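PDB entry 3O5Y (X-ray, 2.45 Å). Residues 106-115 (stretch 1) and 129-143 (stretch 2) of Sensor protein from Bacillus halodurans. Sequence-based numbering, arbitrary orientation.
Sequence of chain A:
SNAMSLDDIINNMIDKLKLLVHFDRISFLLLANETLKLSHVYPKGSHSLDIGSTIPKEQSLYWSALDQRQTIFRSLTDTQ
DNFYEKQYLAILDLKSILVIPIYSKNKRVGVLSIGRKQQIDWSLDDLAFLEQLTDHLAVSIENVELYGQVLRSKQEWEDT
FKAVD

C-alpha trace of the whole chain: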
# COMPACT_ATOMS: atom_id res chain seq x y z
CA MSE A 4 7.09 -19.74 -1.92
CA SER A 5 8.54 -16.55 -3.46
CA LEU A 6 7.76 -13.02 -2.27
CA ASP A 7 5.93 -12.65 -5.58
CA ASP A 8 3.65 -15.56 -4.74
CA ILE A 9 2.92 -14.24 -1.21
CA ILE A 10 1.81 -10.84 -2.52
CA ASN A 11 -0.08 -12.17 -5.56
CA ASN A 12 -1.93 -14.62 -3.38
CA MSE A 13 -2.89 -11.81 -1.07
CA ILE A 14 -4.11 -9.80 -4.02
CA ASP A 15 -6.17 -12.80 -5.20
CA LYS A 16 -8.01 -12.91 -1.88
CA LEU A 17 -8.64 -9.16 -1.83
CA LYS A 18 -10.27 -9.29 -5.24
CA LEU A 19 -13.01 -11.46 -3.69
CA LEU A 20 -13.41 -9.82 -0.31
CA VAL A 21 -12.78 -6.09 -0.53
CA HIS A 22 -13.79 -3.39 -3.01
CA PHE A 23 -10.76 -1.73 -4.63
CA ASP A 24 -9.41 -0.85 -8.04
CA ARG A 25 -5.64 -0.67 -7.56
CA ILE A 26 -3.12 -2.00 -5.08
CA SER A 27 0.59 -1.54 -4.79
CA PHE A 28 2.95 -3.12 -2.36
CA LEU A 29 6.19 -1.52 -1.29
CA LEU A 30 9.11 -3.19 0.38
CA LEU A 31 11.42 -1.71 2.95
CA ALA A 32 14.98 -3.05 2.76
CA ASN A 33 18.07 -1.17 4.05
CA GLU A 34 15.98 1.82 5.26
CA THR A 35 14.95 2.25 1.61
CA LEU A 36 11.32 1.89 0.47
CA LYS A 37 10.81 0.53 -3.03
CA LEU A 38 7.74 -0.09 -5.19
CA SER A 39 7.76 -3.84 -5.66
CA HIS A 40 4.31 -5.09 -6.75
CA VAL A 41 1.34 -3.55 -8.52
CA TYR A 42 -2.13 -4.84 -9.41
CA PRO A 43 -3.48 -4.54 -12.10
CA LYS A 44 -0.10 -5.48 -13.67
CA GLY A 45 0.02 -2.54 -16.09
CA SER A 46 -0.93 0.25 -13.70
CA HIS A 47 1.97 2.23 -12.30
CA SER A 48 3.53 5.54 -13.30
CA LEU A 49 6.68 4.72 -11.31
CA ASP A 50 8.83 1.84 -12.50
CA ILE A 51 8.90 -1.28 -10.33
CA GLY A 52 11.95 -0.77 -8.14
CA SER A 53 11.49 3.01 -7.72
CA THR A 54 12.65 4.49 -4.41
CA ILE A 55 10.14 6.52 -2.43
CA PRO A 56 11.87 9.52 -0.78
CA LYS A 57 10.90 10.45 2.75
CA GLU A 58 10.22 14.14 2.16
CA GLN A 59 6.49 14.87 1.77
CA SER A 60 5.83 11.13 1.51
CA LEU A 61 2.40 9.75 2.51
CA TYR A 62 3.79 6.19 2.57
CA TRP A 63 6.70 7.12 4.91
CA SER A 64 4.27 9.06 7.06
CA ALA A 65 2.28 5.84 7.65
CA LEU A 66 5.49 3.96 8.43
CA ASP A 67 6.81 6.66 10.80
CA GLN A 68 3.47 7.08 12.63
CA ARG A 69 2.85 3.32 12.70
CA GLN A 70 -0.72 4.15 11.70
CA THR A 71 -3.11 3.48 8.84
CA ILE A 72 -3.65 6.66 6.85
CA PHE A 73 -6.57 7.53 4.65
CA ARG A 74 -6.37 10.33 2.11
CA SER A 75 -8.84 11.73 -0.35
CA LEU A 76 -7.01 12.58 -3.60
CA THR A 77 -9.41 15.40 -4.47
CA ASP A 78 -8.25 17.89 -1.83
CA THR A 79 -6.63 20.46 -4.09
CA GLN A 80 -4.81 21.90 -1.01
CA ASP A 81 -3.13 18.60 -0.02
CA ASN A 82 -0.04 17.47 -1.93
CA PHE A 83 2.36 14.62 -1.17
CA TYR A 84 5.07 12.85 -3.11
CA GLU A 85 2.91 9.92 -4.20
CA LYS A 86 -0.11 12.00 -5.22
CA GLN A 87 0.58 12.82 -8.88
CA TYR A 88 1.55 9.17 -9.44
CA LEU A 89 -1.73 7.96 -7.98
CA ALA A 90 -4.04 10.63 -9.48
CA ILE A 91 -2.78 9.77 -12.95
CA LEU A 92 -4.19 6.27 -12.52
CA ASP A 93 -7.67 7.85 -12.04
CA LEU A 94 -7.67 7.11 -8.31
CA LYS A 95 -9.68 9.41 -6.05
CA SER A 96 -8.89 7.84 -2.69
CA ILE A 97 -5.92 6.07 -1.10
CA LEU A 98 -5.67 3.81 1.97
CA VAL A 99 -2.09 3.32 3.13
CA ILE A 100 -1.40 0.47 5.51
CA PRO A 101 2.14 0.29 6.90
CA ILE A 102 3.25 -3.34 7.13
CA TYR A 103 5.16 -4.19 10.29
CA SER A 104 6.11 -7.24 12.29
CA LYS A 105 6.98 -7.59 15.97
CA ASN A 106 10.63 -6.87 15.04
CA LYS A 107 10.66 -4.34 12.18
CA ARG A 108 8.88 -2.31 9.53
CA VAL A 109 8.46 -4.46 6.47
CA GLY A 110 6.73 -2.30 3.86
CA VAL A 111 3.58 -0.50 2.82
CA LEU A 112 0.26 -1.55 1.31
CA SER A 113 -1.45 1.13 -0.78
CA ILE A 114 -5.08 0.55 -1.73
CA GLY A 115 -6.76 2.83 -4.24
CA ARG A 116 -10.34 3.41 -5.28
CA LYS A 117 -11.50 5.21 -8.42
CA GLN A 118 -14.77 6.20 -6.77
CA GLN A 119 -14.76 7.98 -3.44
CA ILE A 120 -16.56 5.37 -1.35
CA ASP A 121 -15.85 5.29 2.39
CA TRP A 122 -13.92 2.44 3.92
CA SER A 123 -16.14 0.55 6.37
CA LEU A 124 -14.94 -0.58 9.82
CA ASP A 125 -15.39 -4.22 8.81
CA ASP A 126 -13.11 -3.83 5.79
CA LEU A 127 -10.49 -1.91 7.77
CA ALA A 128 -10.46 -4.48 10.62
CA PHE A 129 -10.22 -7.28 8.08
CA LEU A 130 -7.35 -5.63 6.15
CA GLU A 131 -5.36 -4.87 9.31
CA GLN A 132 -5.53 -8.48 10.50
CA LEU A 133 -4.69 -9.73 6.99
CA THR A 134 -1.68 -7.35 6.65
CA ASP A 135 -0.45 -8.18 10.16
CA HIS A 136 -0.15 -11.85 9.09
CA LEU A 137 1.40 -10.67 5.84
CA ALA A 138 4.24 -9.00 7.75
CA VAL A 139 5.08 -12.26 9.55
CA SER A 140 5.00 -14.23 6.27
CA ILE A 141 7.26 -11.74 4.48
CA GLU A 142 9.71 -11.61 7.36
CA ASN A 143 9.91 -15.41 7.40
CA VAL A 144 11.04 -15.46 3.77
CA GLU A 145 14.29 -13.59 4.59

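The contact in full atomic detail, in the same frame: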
# COMPACT_ATOMS: atom_id res chain seq x y z
N ASN A 106 9.23 -7.30 15.04
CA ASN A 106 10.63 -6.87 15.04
C ASN A 106 10.89 -5.58 14.29
O ASN A 106 11.64 -4.74 14.77
CB ASN A 106 11.53 -7.93 14.41
CG ASN A 106 11.61 -9.18 15.23
OD1 ASN A 106 11.82 -9.14 16.45
ND2 ASN A 106 11.45 -10.33 14.56
N LYS A 107 10.31 -5.45 13.09
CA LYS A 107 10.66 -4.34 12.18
C LYS A 107 9.52 -3.90 11.26
O LYS A 107 8.50 -4.58 11.13
CB LYS A 107 11.87 -4.74 11.32
CG LYS A 107 11.53 -5.89 10.35
CD LYS A 107 12.72 -6.25 9.46
CE LYS A 107 12.36 -7.43 8.56
NZ LYS A 107 13.15 -7.35 7.30
N ARG A 108 9.72 -2.74 10.64
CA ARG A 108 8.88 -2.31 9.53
C ARG A 108 9.28 -3.12 8.34
O ARG A 108 10.46 -3.36 8.11
CB ARG A 108 9.12 -0.85 9.22
CG ARG A 108 8.91 0.07 10.36
CD ARG A 108 10.04 1.04 10.39
NE ARG A 108 9.54 2.40 10.56
CZ ARG A 108 10.23 3.48 10.22
NH1 ARG A 108 9.69 4.68 10.40
NH2 ARG A 108 11.46 3.36 9.69
N VAL A 109 8.29 -3.52 7.56
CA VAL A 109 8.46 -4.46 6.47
C VAL A 109 8.14 -3.79 5.14
O VAL A 109 8.80 -4.05 4.13
CB VAL A 109 7.56 -5.70 6.71
CG1 VAL A 109 7.28 -6.46 5.42
CG2 VAL A 109 8.20 -6.61 7.72
N GLY A 110 7.14 -2.92 5.12
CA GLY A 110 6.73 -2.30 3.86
C GLY A 110 5.46 -1.51 3.99
O GLY A 110 5.08 -1.10 5.09
N VAL A 111 4.81 -1.27 2.86
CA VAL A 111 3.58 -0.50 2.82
C VAL A 111 2.62 -1.15 1.85
O VAL A 111 3.03 -1.66 0.80
CB VAL A 111 3.85 0.99 2.43
CG1 VAL A 111 2.55 1.74 2.07
CG2 VAL A 111 4.56 1.71 3.56
N LEU A 112 1.34 -1.17 2.23
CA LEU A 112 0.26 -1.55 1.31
C LEU A 112 -0.58 -0.31 0.98
O LEU A 112 -1.07 0.38 1.88
CB LEU A 112 -0.61 -2.65 1.89
CG LEU A 112 -1.64 -3.30 0.96
CD1 LEU A 112 -0.91 -4.17 -0.05
CD2 LEU A 112 -2.60 -4.16 1.73
N SER A 113 -0.75 -0.05 -0.31
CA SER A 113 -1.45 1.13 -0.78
C SER A 113 -2.68 0.70 -1.56
O SER A 113 -2.55 0.05 -2.60
CB SER A 113 -0.52 1.92 -1.70
OG SER A 113 -1.11 3.15 -2.04
N ILE A 114 -3.87 1.05 -1.07
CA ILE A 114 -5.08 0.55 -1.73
C ILE A 114 -5.90 1.73 -2.24
O ILE A 114 -6.27 2.63 -1.47
CB ILE A 114 -5.94 -0.35 -0.80
CG1 ILE A 114 -5.08 -1.41 -0.12
CG2 ILE A 114 -7.08 -1.00 -1.59
CD1 ILE A 114 -5.87 -2.41 0.65
N GLY A 115 -6.14 1.72 -3.55
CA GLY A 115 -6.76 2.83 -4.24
C GLY A 115 -8.16 2.51 -4.67
O GLY A 115 -8.49 1.35 -4.99
N PHE A 129 -10.64 -6.12 8.86
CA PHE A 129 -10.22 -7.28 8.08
C PHE A 129 -8.85 -7.07 7.43
O PHE A 129 -7.99 -7.90 7.56
CB PHE A 129 -11.29 -7.66 7.04
CG PHE A 129 -10.87 -8.78 6.14
CD1 PHE A 129 -10.44 -8.52 4.84
CD2 PHE A 129 -10.90 -10.11 6.60
CE1 PHE A 129 -10.04 -9.54 4.01
CE2 PHE A 129 -10.50 -11.17 5.77
CZ PHE A 129 -10.07 -10.89 4.48
N LEU A 130 -8.65 -5.95 6.75
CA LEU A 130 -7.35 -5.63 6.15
C LEU A 130 -6.19 -5.60 7.13
O LEU A 130 -5.10 -6.08 6.80
CB LEU A 130 -7.41 -4.29 5.42
CG LEU A 130 -8.15 -4.34 4.09
CD1 LEU A 130 -8.36 -2.94 3.57
CD2 LEU A 130 -7.41 -5.21 3.05
N GLU A 131 -6.42 -5.02 8.31
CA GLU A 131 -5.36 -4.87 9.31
C GLU A 131 -4.88 -6.24 9.81
O GLU A 131 -3.67 -6.47 9.97
CB GLU A 131 -5.83 -3.99 10.49
N GLN A 132 -5.83 -7.14 10.03
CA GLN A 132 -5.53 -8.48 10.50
C GLN A 132 -4.78 -9.22 9.38
O GLN A 132 -3.72 -9.82 9.61
CB GLN A 132 -6.81 -9.17 11.00
CG GLN A 132 -6.97 -10.66 10.70
CD GLN A 132 -7.67 -10.91 9.38
OE1 GLN A 132 -8.70 -10.29 9.08
NE2 GLN A 132 -7.12 -11.81 8.57
N LEU A 133 -5.29 -9.09 8.16
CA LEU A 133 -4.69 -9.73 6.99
C LEU A 133 -3.25 -9.22 6.74
O LEU A 133 -2.37 -10.02 6.46
CB LEU A 133 -5.59 -9.51 5.78
CG LEU A 133 -5.71 -10.39 4.53
CD1 LEU A 133 -4.80 -9.87 3.46
CD2 LEU A 133 -5.48 -11.90 4.79
N THR A 134 -3.02 -7.92 6.87
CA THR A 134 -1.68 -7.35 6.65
C THR A 134 -0.74 -7.61 7.83
O THR A 134 0.48 -7.67 7.64
CB THR A 134 -1.72 -5.83 6.36
OG1 THR A 134 -2.30 -5.15 7.47
CG2 THR A 134 -2.53 -5.50 5.14
N ASP A 135 -1.27 -7.75 9.03
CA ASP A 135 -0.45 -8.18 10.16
C ASP A 135 0.12 -9.60 9.98
O ASP A 135 1.28 -9.86 10.34
CB ASP A 135 -1.20 -8.08 11.48
CG ASP A 135 -1.41 -6.64 11.93
OD1 ASP A 135 -0.79 -5.71 11.35
OD2 ASP A 135 -2.21 -6.46 12.87
N HIS A 136 -0.67 -10.52 9.42
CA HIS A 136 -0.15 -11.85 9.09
C HIS A 136 0.83 -11.76 7.92
O HIS A 136 1.81 -12.50 7.86
CB HIS A 136 -1.28 -12.83 8.75
CG HIS A 136 -2.06 -13.28 9.95
ND1 HIS A 136 -1.54 -14.15 10.89
CD2 HIS A 136 -3.33 -13.01 10.35
CE1 HIS A 136 -2.46 -14.37 11.83
NE2 HIS A 136 -3.54 -13.68 11.52
N LEU A 137 0.58 -10.83 7.02
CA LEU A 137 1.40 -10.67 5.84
C LEU A 137 2.82 -10.29 6.24
O LEU A 137 3.78 -10.79 5.67
CB LEU A 137 0.80 -9.58 4.93
CG LEU A 137 0.97 -9.48 3.41
CD1 LEU A 137 1.65 -8.18 3.01
CD2 LEU A 137 1.63 -10.71 2.78
N ALA A 138 2.94 -9.44 7.25
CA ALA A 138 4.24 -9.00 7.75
C ALA A 138 5.06 -10.16 8.31
O ALA A 138 6.28 -10.20 8.11
CB ALA A 138 4.08 -7.92 8.79
N VAL A 139 4.40 -11.08 9.02
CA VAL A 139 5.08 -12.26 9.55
C VAL A 139 5.59 -13.14 8.40
O VAL A 139 6.76 -13.56 8.39
CB VAL A 139 4.17 -13.09 10.49
CG1 VAL A 139 4.91 -14.35 10.94
CG2 VAL A 139 3.70 -12.25 11.68
N SER A 140 4.71 -13.40 7.43
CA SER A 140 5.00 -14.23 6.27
C SER A 140 6.15 -13.68 5.43
O SER A 140 6.97 -14.45 4.93
CB SER A 140 3.75 -14.35 5.38
OG SER A 140 2.69 -15.01 6.08
N ILE A 141 6.20 -12.36 5.27
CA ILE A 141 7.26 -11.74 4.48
C ILE A 141 8.59 -11.83 5.22
O ILE A 141 9.63 -12.11 4.62
CB ILE A 141 6.94 -10.26 4.13
CG1 ILE A 141 5.80 -10.20 3.12
CG2 ILE A 141 8.16 -9.53 3.57
CD1 ILE A 141 5.29 -8.80 2.85
N GLU A 142 8.53 -11.60 6.52
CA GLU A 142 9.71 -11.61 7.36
C GLU A 142 10.33 -13.00 7.37
O GLU A 142 11.56 -13.14 7.36
CB GLU A 142 9.35 -11.17 8.79
CG GLU A 142 10.55 -10.88 9.67
CD GLU A 142 10.19 -10.11 10.91
OE1 GLU A 142 9.88 -10.73 11.95
OE2 GLU A 142 10.25 -8.86 10.87
N ASN A 143 9.47 -14.02 7.37
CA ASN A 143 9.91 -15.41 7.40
C ASN A 143 10.35 -15.97 6.04
O ASN A 143 10.67 -17.16 5.93
CB ASN A 143 8.83 -16.29 8.03
CG ASN A 143 8.95 -16.35 9.54
OD1 ASN A 143 9.99 -16.76 10.07
ND2 ASN A 143 7.89 -15.96 10.24

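The contact opens at N106, in the loop before the strand, with the single hydrogen bond between the stretches: N106 ND2 donates to E142 OE1 at 3.1 Å, with an N-H...acceptor angle of 147°. K107 starts sideways, but with chi1 p and an otherwise extended chain its end comes nearer, with CG 3.3 Å from E142 OE2; K107 NZ lies 4.8 Å from E142 OE2 and 6.6 Å from E142 OE1, so the contact is made by the aliphatic part of the chain. R108 points away and makes no contact.

V109 points toward the helix where the backbones come close, its CA 6.3 Å from the CA of A138. Its two methyls divide the surface: CG1 meets I141 CG2 at 3.7 Å, whereas CG2 lies 4.5 Å from A138 CB and 4.1 Å from A138 O. The small alanine side chain accompanies this close approach.

G110 and V111 make no contact. L112 resumes it, with CD2 3.7 Å from T134 CG2, so the threonine offers its methyl to the strand. S113 is out of reach, and I114 closes the series with CD1 3.9 Å from L130 CD1.

From V109 to I114 the partners run backward along the helix, from I141 to L130, as expected for N-to-C directions 128° apart. The one hydrogen bond lies at the loop, while the strand contributes mainly apolar side chains.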